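Local coordinates for protein macrophage migration inhibitory factor (Oncomelania hupensis, PDB 6LR3) that belongs to the macrophage migration inhibitory factor family, small alpha/beta proteins that assemble as trimers with their sheets facing a central channel, at residues V58-E63 with I95-I100. Sequence-based numbering, arbitrary orientation.
Sequences VFATVE and IVIRFI. With SO4 (sulfate ion), chain M.
Strands 58-63 and 95-100 are the two parallel strands of a beta-alpha-beta unit of the MIF fold, joined through helix 70-88. Val58 to Glu63 pair in order with Ile95 to Ile100. Val58 O takes Val96 N at 3.0 Å, Val96 O takes Ala60 N, and the alternation runs on to Val62 O, which holds Ile100 N at 2.7 Å.

On the helix side, Val62 sets CB and CG2 beside the Phe99 ring, CB 3.8 Å from CD1, while Ala60 and Val58 lie next to Ile97 and Ile95. Helix 70-88 packs here through Met80 and Phe84.

The other face carries Phe59, Val96, Thr61, Arg98, Glu63 and Ile100. With CG anti to the backbone N (chi1 174°), the Phe59 ring reaches over to Val96 CG1, 3.9 Å from CD1, and to Arg98 CB, 4.0 Å from CE1. Arg98 runs extended beyond it, its guanidinium tilted only 14° from the ring plane. Ile100 CD1 sits over one guanidinium face, 3.5 Å above the plane; the same methyl also meets Thr61 CB, at 3.9 Å.

Arg98 NH1 donates a 2.7 Å hydrogen bond to sulfate O1, at the guanidinium edge near its plane, and forms a salt bridge with Glu63 of the second subunit; Glu63 of this chain forms the matching one with Arg98 of the third. Arg98 of all three subunits binds the one sulfate, probably from the crystallisation liquor, so in this crystal anion and glutamates probably offset three gathered positive charges.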
# COMPACT_ATOMS: atom_id res chain seq x y z
N VAL B 58 -1.25 -14.80 -3.27
CA VAL B 58 -1.69 -13.42 -3.65
C VAL B 58 -2.24 -12.75 -2.41
O VAL B 58 -3.10 -13.32 -1.74
CB VAL B 58 -2.80 -13.44 -4.71
CG1 VAL B 58 -3.27 -12.02 -5.00
CG2 VAL B 58 -2.38 -14.17 -5.97
N PHE B 59 -1.80 -11.52 -2.19
CA PHE B 59 -2.52 -10.55 -1.35
C PHE B 59 -2.91 -9.41 -2.26
O PHE B 59 -2.03 -8.76 -2.84
CB PHE B 59 -1.67 -10.06 -0.18
CG PHE B 59 -2.36 -8.96 0.58
CD1 PHE B 59 -3.60 -9.18 1.12
CD2 PHE B 59 -1.78 -7.71 0.74
CE1 PHE B 59 -4.28 -8.17 1.80
CE2 PHE B 59 -2.44 -6.70 1.42
CZ PHE B 59 -3.69 -6.94 1.96
N ALA B 60 -4.21 -9.17 -2.40
CA ALA B 60 -4.69 -8.11 -3.29
C ALA B 60 -5.51 -7.11 -2.47
O ALA B 60 -6.08 -7.52 -1.43
CB ALA B 60 -5.49 -8.68 -4.43
N THR B 61 -5.59 -5.88 -2.94
CA THR B 61 -6.42 -4.85 -2.31
C THR B 61 -7.29 -4.20 -3.39
O THR B 61 -6.87 -4.03 -4.54
CB THR B 61 -5.60 -3.83 -1.51
OG1 THR B 61 -4.77 -3.08 -2.38
CG2 THR B 61 -4.75 -4.49 -0.45
N VAL B 62 -8.47 -3.79 -2.96
CA VAL B 62 -9.46 -3.08 -3.79
C VAL B 62 -9.81 -1.79 -3.07
O VAL B 62 -10.41 -1.86 -2.04
CB VAL B 62 -10.70 -3.94 -4.03
CG1 VAL B 62 -11.73 -3.17 -4.84
CG2 VAL B 62 -10.33 -5.27 -4.69
N GLU B 63 -9.30 -0.67 -3.57
CA GLU B 63 -9.59 0.68 -3.05
C GLU B 63 -10.71 1.25 -3.91
O GLU B 63 -10.57 1.31 -5.14
CB GLU B 63 -8.35 1.55 -3.06
CG GLU B 63 -7.28 1.10 -2.08
CD GLU B 63 -5.93 1.76 -2.30
OE1 GLU B 63 -5.16 1.22 -3.10
OE2 GLU B 63 -5.68 2.86 -1.72
N ILE B 95 -4.99 -17.16 -1.34
CA ILE B 95 -5.45 -15.81 -1.78
C ILE B 95 -6.15 -15.10 -0.62
O ILE B 95 -7.09 -15.65 -0.08
CB ILE B 95 -6.39 -15.89 -3.00
CG1 ILE B 95 -5.73 -16.63 -4.15
CG2 ILE B 95 -6.87 -14.51 -3.40
CD1 ILE B 95 -6.70 -17.04 -5.25
N VAL B 96 -5.71 -13.88 -0.36
CA VAL B 96 -6.38 -12.96 0.60
C VAL B 96 -6.61 -11.64 -0.13
O VAL B 96 -5.71 -11.17 -0.82
CB VAL B 96 -5.56 -12.79 1.88
CG1 VAL B 96 -6.09 -11.65 2.74
CG2 VAL B 96 -5.54 -14.08 2.67
N ILE B 97 -7.77 -11.07 0.01
CA ILE B 97 -8.14 -9.78 -0.63
C ILE B 97 -8.71 -8.85 0.43
O ILE B 97 -9.60 -9.26 1.17
CB ILE B 97 -9.13 -9.98 -1.79
CG1 ILE B 97 -8.65 -11.02 -2.80
CG2 ILE B 97 -9.43 -8.64 -2.43
CD1 ILE B 97 -9.74 -11.55 -3.72
N ARG B 98 -8.19 -7.64 0.51
CA ARG B 98 -8.71 -6.61 1.41
C ARG B 98 -9.44 -5.57 0.57
O ARG B 98 -8.91 -5.06 -0.42
CB ARG B 98 -7.58 -5.97 2.21
CG ARG B 98 -8.04 -4.85 3.12
CD ARG B 98 -6.88 -4.29 3.91
NE ARG B 98 -7.34 -3.05 4.47
CZ ARG B 98 -6.64 -1.95 4.61
NH1 ARG B 98 -5.35 -1.93 4.34
NH2 ARG B 98 -7.25 -0.85 5.02
N PHE B 99 -10.65 -5.24 1.01
CA PHE B 99 -11.52 -4.22 0.42
C PHE B 99 -11.37 -2.96 1.27
O PHE B 99 -11.55 -3.01 2.47
CB PHE B 99 -12.93 -4.77 0.32
CG PHE B 99 -13.01 -5.96 -0.60
CD1 PHE B 99 -13.23 -5.78 -1.95
CD2 PHE B 99 -12.78 -7.24 -0.13
CE1 PHE B 99 -13.27 -6.87 -2.81
CE2 PHE B 99 -12.82 -8.32 -1.00
CZ PHE B 99 -13.05 -8.13 -2.33
N ILE B 100 -10.99 -1.86 0.64
CA ILE B 100 -10.60 -0.59 1.31
C ILE B 100 -11.52 0.53 0.84
O ILE B 100 -11.38 1.06 -0.26
CB ILE B 100 -9.12 -0.26 1.05
CG1 ILE B 100 -8.21 -1.45 1.38
CG2 ILE B 100 -8.76 1.00 1.84
CD1 ILE B 100 -6.74 -1.19 1.15
S SO4 M . -4.52 1.63 3.65
O1 SO4 M . -3.98 0.35 4.03
O2 SO4 M . -3.44 2.60 3.60
O3 SO4 M . -5.49 2.03 4.56
O4 SO4 M . -5.05 1.51 2.33